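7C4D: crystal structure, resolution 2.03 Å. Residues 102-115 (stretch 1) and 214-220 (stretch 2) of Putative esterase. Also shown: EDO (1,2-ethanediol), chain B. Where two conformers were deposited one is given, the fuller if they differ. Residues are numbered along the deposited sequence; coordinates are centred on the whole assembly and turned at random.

Stretch 1 (102-115) AMWFTAAHPDKVKK
Stretch 2 (214-220) HVPALFL

Two stretches of one chain of the putative esterase, at least 100 residues apart wherever they touch, pack mainly through apolar side chains; no hydrogen bond crosses between them, and 346 Å² is buried, both sides summed. Stretch 1 enters as a helix through Ala108, held by Thr106 N to Ala102 O (2.9 Å), Ala107 N to Met103 O (3.0 Å) and Ala108 N to Trp104 O (3.1 Å). His109 leaves helical geometry (phi/psi -142/58), a 3-10 segment covers Pro110 to Lys112, with Lys112 N to His109 O at 2.9 Å and Val113 N to Pro110 O at 3.2 Å, and the chain turns a corner at Lys114 (-85/-54) before the extended Lys115 (-148/153).

Stretch 2 begins in a loop at His214 (-91/61; chi1 -58°, m), whose side chain makes no contact with stretch 1. Val215 (-134/131; chi1 175°, t) is the centre of the contact, with 95 Å² covered. Its CA-to-CB bond points toward stretch 1, and its two methyls share the contacts: both lie near Thr106 CG2, Val215 CG2 at 3.8 Å and Val215 CG1 at 4.1 Å. Val215 CG2 also lies 3.7 Å from Pro110 CB and 3.6 Å from Pro110 O; Val215 CG1 lies 3.8 Å from Val113 CG1 (chi1 -177°, t) and 4.0 Å from Lys114 O. One valine thus touches the helix, the 3-10 segment and the extended chain beyond it. At chi1 -66° (m), Thr106 OG1 donates to Ala102 O at 2.8 Å, while its CG2 faces Val215.

Pro216 (-60/130, C-gamma exo) also directs CB toward stretch 1. Its CD is 3.6 Å from Lys114 O. The closest backbone register falls here, with Lys115 CA and Pro216 CA 5.2 Å apart, and Lys115 CA approaches Pro216 O at 3.6 Å in a CA-H...O contact with an angle of 132° at the hydrogen. The Lys115 side chain (m, t, t, p) starts sideways and leads away; its CG is 4.2 Å from Pro216 CB, so its base packs on the proline while NZ is hydrogen-bonded elsewhere in the structure.

The strand starts at Ala217 (-131/149), whose CB points away, and Leu218 (-125/122; t, p) stays out of reach. Phe219 (-101/118; chi1 -71°, m; chi2 71°) restores contact: its CA-to-CB bond runs sideways, but the ring end comes nearer the helix. Met103 (m, t, m) likewise starts sideways and extends its end across, placing SD 3.8 Å from Phe219 CZ. That sulfur lies 4.9 Å from the ring centroid and 76° off the normal, so it meets the ring edge, near its plane. Leu220 (-103/116; m, t) continues the strand beyond reach.

A 1,2-ethanediol, probably from the crystallisation liquor, sits at the turn of stretch 1, its O2 2.8 Å from both Pro110 O and Val113 O.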

ATOM      1  N   ALA A 102       7.936   2.392  -0.235  1.00 43.37           N
ATOM      2  CA  ALA A 102       8.300   3.795  -0.350  1.00 43.46           C
ATOM      3  C   ALA A 102       9.532   4.079   0.513  1.00 40.54           C
ATOM      4  O   ALA A 102      10.440   4.762   0.070  1.00 46.47           O
ATOM      5  CB  ALA A 102       7.106   4.661   0.023  1.00 40.66           C
ATOM      6  N   MET A 103       9.564   3.525   1.731  1.00 38.67           N
ATOM      7  CA  MET A 103      10.713   3.674   2.612  1.00 43.51           C
ATOM      8  C   MET A 103      11.974   3.042   1.997  1.00 44.47           C
ATOM      9  O   MET A 103      13.014   3.709   1.977  1.00 44.35           O
ATOM     10  CB  MET A 103      10.409   3.084   3.986  1.00 36.00           C
ATOM     11  CG  MET A 103       9.526   3.960   4.815  1.00 37.62           C
ATOM     12  SD  MET A 103       9.418   3.362   6.503  1.00 48.43           S
ATOM     13  CE  MET A 103       8.217   2.031   6.364  1.00 40.62           C
ATOM     14  N   TRP A 104      11.848   1.822   1.417  1.00 46.72           N
ATOM     15  CA  TRP A 104      12.943   1.162   0.695  0.50 46.13           C
ATOM     16  C   TRP A 104      13.462   2.069  -0.411  1.00 45.07           C
ATOM     17  O   TRP A 104      14.653   2.367  -0.444  1.00 45.88           O
ATOM     18  CB  TRP A 104      12.507  -0.188   0.102  0.50 46.62           C
ATOM     19  CG  TRP A 104      12.834  -1.361   0.968  0.50 51.76           C
ATOM     20  CD1 TRP A 104      12.180  -1.757   2.097  0.50 55.00           C
ATOM     21  CD2 TRP A 104      13.919  -2.289   0.781  0.50 58.31           C
ATOM     22  NE1 TRP A 104      12.772  -2.874   2.624  0.50 59.74           N
ATOM     23  CE2 TRP A 104      13.842  -3.225   1.836  0.50 61.64           C
ATOM     24  CE3 TRP A 104      14.926  -2.432  -0.182  0.50 55.69           C
ATOM     25  CZ2 TRP A 104      14.750  -4.281   1.958  0.50 67.29           C
ATOM     26  CZ3 TRP A 104      15.821  -3.474  -0.058  0.50 61.26           C
ATOM     27  CH2 TRP A 104      15.735  -4.384   0.999  0.50 64.40           C
ATOM     28  N   PHE A 105      12.542   2.513  -1.292  1.00 42.84           N
ATOM     29  CA  PHE A 105      12.892   3.384  -2.404  1.00 41.06           C
ATOM     30  C   PHE A 105      13.575   4.681  -1.960  1.00 42.16           C
ATOM     31  O   PHE A 105      14.508   5.131  -2.624  1.00 41.19           O
ATOM     32  CB  PHE A 105      11.723   3.613  -3.373  1.00 41.83           C
ATOM     33  CG  PHE A 105      12.027   4.670  -4.409  1.00 49.20           C
ATOM     34  CD1 PHE A 105      12.628   4.334  -5.621  1.00 50.06           C
ATOM     35  CD2 PHE A 105      11.735   6.013  -4.166  1.00 47.06           C
ATOM     36  CE1 PHE A 105      12.971   5.326  -6.535  1.00 41.31           C
ATOM     37  CE2 PHE A 105      12.051   6.999  -5.096  1.00 42.79           C
ATOM     38  CZ  PHE A 105      12.665   6.651  -6.275  1.00 46.06           C
ATOM     39  N   THR A 106      13.085   5.282  -0.863  1.00 41.16           N
ATOM     40  CA  THR A 106      13.532   6.588  -0.389  1.00 39.47           C
ATOM     41  C   THR A 106      14.956   6.501   0.181  1.00 42.88           C
ATOM     42  O   THR A 106      15.770   7.390  -0.054  1.00 42.08           O
ATOM     43  CB  THR A 106      12.548   7.132   0.673  1.00 41.81           C
ATOM     44  OG1 THR A 106      11.296   7.384   0.024  1.00 39.44           O
ATOM     45  CG2 THR A 106      13.029   8.382   1.387  1.00 35.13           C
ATOM     46  N   ALA A 107      15.223   5.465   0.987  1.00 42.61           N
ATOM     47  CA  ALA A 107      16.553   5.188   1.515  1.00 49.71           C
ATOM     48  C   ALA A 107      17.563   4.894   0.377  1.00 53.32           C
ATOM     49  O   ALA A 107      18.647   5.454   0.358  1.00 52.86           O
ATOM     50  CB  ALA A 107      16.448   4.042   2.490  1.00 45.90           C
ATOM     51  N   ALA A 108      17.195   4.061  -0.601  1.00 48.11           N
ATOM     52  CA  ALA A 108      17.999   3.780  -1.791  1.00 54.54           C
ATOM     53  C   ALA A 108      18.180   4.985  -2.704  1.00 60.62           C
ATOM     54  O   ALA A 108      19.169   5.010  -3.440  1.00 60.45           O
ATOM     55  CB  ALA A 108      17.440   2.630  -2.603  1.00 44.97           C
ATOM     56  N   HIS A 109      17.203   5.918  -2.744  1.00 58.74           N
ATOM     57  CA  HIS A 109      17.275   7.025  -3.692  1.00 54.69           C
ATOM     58  C   HIS A 109      16.763   8.341  -3.096  1.00 58.64           C
ATOM     59  O   HIS A 109      15.885   8.976  -3.681  1.00 54.30           O
ATOM     60  CB  HIS A 109      16.530   6.722  -4.997  1.00 52.59           C
ATOM     61  CG  HIS A 109      16.979   5.502  -5.715  1.00 58.61           C
ATOM     62  ND1 HIS A 109      16.297   4.304  -5.631  1.00 63.81           N
ATOM     63  CD2 HIS A 109      18.038   5.284  -6.527  1.00 61.79           C
ATOM     64  CE1 HIS A 109      16.909   3.396  -6.357  1.00 54.69           C
ATOM     65  NE2 HIS A 109      17.974   3.982  -6.922  1.00 61.22           N
ATOM     66  N   PRO A 110      17.341   8.844  -1.982  1.00 55.06           N
ATOM     67  CA  PRO A 110      16.753   9.970  -1.256  1.00 60.16           C
ATOM     68  C   PRO A 110      16.684  11.228  -2.107  1.00 63.65           C
ATOM     69  O   PRO A 110      15.911  12.145  -1.813  1.00 59.41           O
ATOM     70  CB  PRO A 110      17.721  10.233  -0.091  1.00 61.14           C
ATOM     71  CG  PRO A 110      19.036   9.556  -0.526  1.00 62.88           C
ATOM     72  CD  PRO A 110      18.609   8.385  -1.388  1.00 57.24           C
ATOM     73  N   ASP A 111      17.506  11.245  -3.164  1.00 53.98           N
ATOM     74  CA  ASP A 111      17.709  12.424  -3.987  1.00 49.36           C
ATOM     75  C   ASP A 111      16.513  12.594  -4.921  1.00 52.75           C
ATOM     76  O   ASP A 111      16.279  13.674  -5.446  1.00 53.32           O
ATOM     77  CB  ASP A 111      19.016  12.298  -4.776  1.00 62.14           C
ATOM     78  CG  ASP A 111      19.003  11.124  -5.748  1.00 65.48           C
ATOM     79  OD1 ASP A 111      18.867   9.946  -5.300  1.00 66.41           O
ATOM     80  OD2 ASP A 111      19.076  11.391  -6.941  1.00 76.85           O
ATOM     81  N   LYS A 112      15.769  11.505  -5.143  1.00 49.72           N
ATOM     82  CA  LYS A 112      14.555  11.537  -5.941  1.00 53.59           C
ATOM     83  C   LYS A 112      13.296  11.802  -5.093  1.00 54.56           C
ATOM     84  O   LYS A 112      12.189  11.876  -5.639  1.00 50.47           O
ATOM     85  CB  LYS A 112      14.339  10.186  -6.623  1.00 53.03           C
ATOM     86  CG  LYS A 112      15.551   9.549  -7.292  1.00 72.31           C
ATOM     87  CD  LYS A 112      16.007  10.239  -8.565  1.00 65.47           C
ATOM     88  CE  LYS A 112      14.933  10.387  -9.618  1.00 86.54           C
ATOM     89  NZ  LYS A 112      15.296  11.404 -10.637  1.00 80.13           N
ATOM     90  N   VAL A 113      13.425  11.921  -3.766  1.00 45.62           N
ATOM     91  CA  VAL A 113      12.217  12.087  -2.978  1.00 50.07           C
ATOM     92  C   VAL A 113      12.178  13.455  -2.311  1.00 47.39           C
ATOM     93  O   VAL A 113      13.106  13.811  -1.607  1.00 45.78           O
ATOM     94  CB  VAL A 113      12.093  10.960  -1.947  1.00 46.56           C
ATOM     95  CG1 VAL A 113      10.789  11.064  -1.162  1.00 40.77           C
ATOM     96  CG2 VAL A 113      12.207   9.591  -2.608  1.00 42.87           C
ATOM     97  N   LYS A 114      11.074  14.184  -2.471  1.00 45.93           N
ATOM     98  CA  LYS A 114      10.985  15.484  -1.832  1.00 47.19           C
ATOM     99  C   LYS A 114      10.487  15.290  -0.410  1.00 44.15           C
ATOM    100  O   LYS A 114      11.103  15.773   0.516  1.00 43.79           O
ATOM    101  CB  LYS A 114      10.041  16.437  -2.570  1.00 54.26           C
ATOM    102  CG  LYS A 114      10.351  16.708  -4.035  1.00 65.38           C
ATOM    103  CD  LYS A 114       9.155  17.294  -4.758  1.00 70.10           C
ATOM    104  CE  LYS A 114       9.403  17.713  -6.194  1.00 83.33           C
ATOM    105  NZ  LYS A 114      10.090  19.025  -6.275  1.00 88.68           N
ATOM    106  N   LYS A 115       9.355  14.603  -0.236  1.00 41.63           N
ATOM    107  CA  LYS A 115       8.841  14.369   1.099  1.00 41.46           C
ATOM    108  C   LYS A 115       8.124  13.034   1.078  1.00 41.66           C
ATOM    109  O   LYS A 115       7.650  12.625   0.022  1.00 38.78           O
ATOM    110  CB  LYS A 115       7.823  15.440   1.506  1.00 45.98           C
ATOM    111  CG  LYS A 115       8.354  16.839   1.773  1.00 44.16           C
ATOM    112  CD  LYS A 115       7.473  17.591   2.767  1.00 49.12           C
ATOM    113  CE  LYS A 115       7.998  18.990   2.988  1.00 57.74           C
ATOM    114  NZ  LYS A 115       7.748  19.801   1.774  1.00 65.88           N
ATOM    115  N   HIS A 214      18.085  11.515   4.825  1.00 51.40           N
ATOM    116  CA  HIS A 214      17.861  12.958   4.891  1.00 49.92           C
ATOM    117  C   HIS A 214      16.670  13.371   4.018  1.00 51.72           C
ATOM    118  O   HIS A 214      16.812  14.148   3.066  1.00 49.79           O
ATOM    119  CB  HIS A 214      19.123  13.729   4.467  1.00 57.07           C
ATOM    120  CG  HIS A 214      20.346  13.438   5.272  1.00 67.03           C
ATOM    121  ND1 HIS A 214      20.517  13.906   6.565  1.00 74.61           N
ATOM    122  CD2 HIS A 214      21.462  12.740   4.974  1.00 74.30           C
ATOM    123  CE1 HIS A 214      21.678  13.491   7.033  1.00 80.07           C
ATOM    124  NE2 HIS A 214      22.281  12.780   6.072  1.00 81.96           N
ATOM    125  N   VAL A 215      15.486  12.831   4.338  1.00 48.95           N
ATOM    126  CA  VAL A 215      14.260  13.169   3.624  1.00 45.81           C
ATOM    127  C   VAL A 215      13.225  13.430   4.703  1.00 45.62           C
ATOM    128  O   VAL A 215      13.125  12.615   5.617  1.00 50.03           O
ATOM    129  CB  VAL A 215      13.769  12.040   2.682  1.00 45.01           C
ATOM    130  CG1 VAL A 215      12.421  12.358   2.026  1.00 39.35           C
ATOM    131  CG2 VAL A 215      14.801  11.698   1.617  1.00 43.61           C
ATOM    132  N   PRO A 216      12.462  14.556   4.657  1.00 44.12           N
ATOM    133  CA  PRO A 216      11.348  14.767   5.590  1.00 46.37           C
ATOM    134  C   PRO A 216      10.286  13.667   5.473  1.00 41.09           C
ATOM    135  O   PRO A 216       9.822  13.381   4.391  1.00 46.03           O
ATOM    136  CB  PRO A 216      10.746  16.128   5.181  1.00 43.66           C
ATOM    137  CG  PRO A 216      11.833  16.809   4.380  1.00 47.62           C
ATOM    138  CD  PRO A 216      12.658  15.696   3.749  1.00 43.60           C
ATOM    139  N   ALA A 217       9.878  13.069   6.590  1.00 37.99           N
ATOM    140  CA  ALA A 217       8.924  11.990   6.529  1.00 39.19           C
ATOM    141  C   ALA A 217       7.797  12.237   7.530  1.00 38.69           C
ATOM    142  O   ALA A 217       8.018  12.756   8.620  1.00 39.03           O
ATOM    143  CB  ALA A 217       9.626  10.681   6.847  1.00 37.98           C
ATOM    144  N   LEU A 218       6.607  11.751   7.176  1.00 38.81           N
ATOM    145  CA  LEU A 218       5.431  11.791   8.049  1.00 39.20           C
ATOM    146  C   LEU A 218       4.884  10.371   8.217  1.00 42.50           C
ATOM    147  O   LEU A 218       4.614   9.701   7.224  1.00 40.56           O
ATOM    148  CB  LEU A 218       4.378  12.740   7.448  1.00 39.44           C
ATOM    149  CG  LEU A 218       2.987  12.724   8.113  1.00 39.22           C
ATOM    150  CD1 LEU A 218       3.075  13.147   9.572  1.00 33.06           C
ATOM    151  CD2 LEU A 218       2.000  13.639   7.364  1.00 35.73           C
ATOM    152  N   PHE A 219       4.797   9.891   9.471  1.00 36.86           N
ATOM    153  CA  PHE A 219       4.145   8.628   9.786  1.00 37.31           C
ATOM    154  C   PHE A 219       2.752   8.952  10.325  1.00 43.81           C
ATOM    155  O   PHE A 219       2.597   9.638  11.344  1.00 40.20           O
ATOM    156  CB  PHE A 219       5.011   7.799  10.749  1.00 39.54           C
ATOM    157  CG  PHE A 219       6.262   7.242  10.112  1.00 42.57           C
ATOM    158  CD1 PHE A 219       7.326   8.070   9.759  1.00 42.00           C
ATOM    159  CD2 PHE A 219       6.349   5.889   9.779  1.00 47.20           C
ATOM    160  CE1 PHE A 219       8.475   7.559   9.148  1.00 42.07           C
ATOM    161  CE2 PHE A 219       7.477   5.384   9.127  1.00 44.41           C
ATOM    162  CZ  PHE A 219       8.539   6.215   8.820  1.00 46.49           C
ATOM    163  N   LEU A 220       1.733   8.475   9.608  1.00 43.60           N
ATOM    164  CA  LEU A 220       0.358   8.613  10.053  1.00 43.79           C
ATOM    165  C   LEU A 220      -0.117   7.276  10.620  1.00 47.87           C
ATOM    166  O   LEU A 220      -0.211   6.290   9.907  1.00 54.76           O
ATOM    167  CB  LEU A 220      -0.515   9.062   8.884  1.00 44.50           C
ATOM    168  CG  LEU A 220      -0.399  10.526   8.446  1.00 48.37           C
ATOM    169  CD1 LEU A 220      -1.098  10.665   7.107  1.00 49.35           C
ATOM    170  CD2 LEU A 220      -1.081  11.443   9.453  1.00 51.05           C
TER
HETATM  171  C1  EDO B 401      14.799  16.563  -3.597  1.00 76.55           C
HETATM  172  O1  EDO B 401      14.131  17.531  -2.789  1.00 78.04           O
HETATM  173  C2  EDO B 401      15.943  15.987  -2.854  1.00 79.89           C
HETATM  174  O2  EDO B 401      15.641  14.910  -1.968  1.00 76.63           O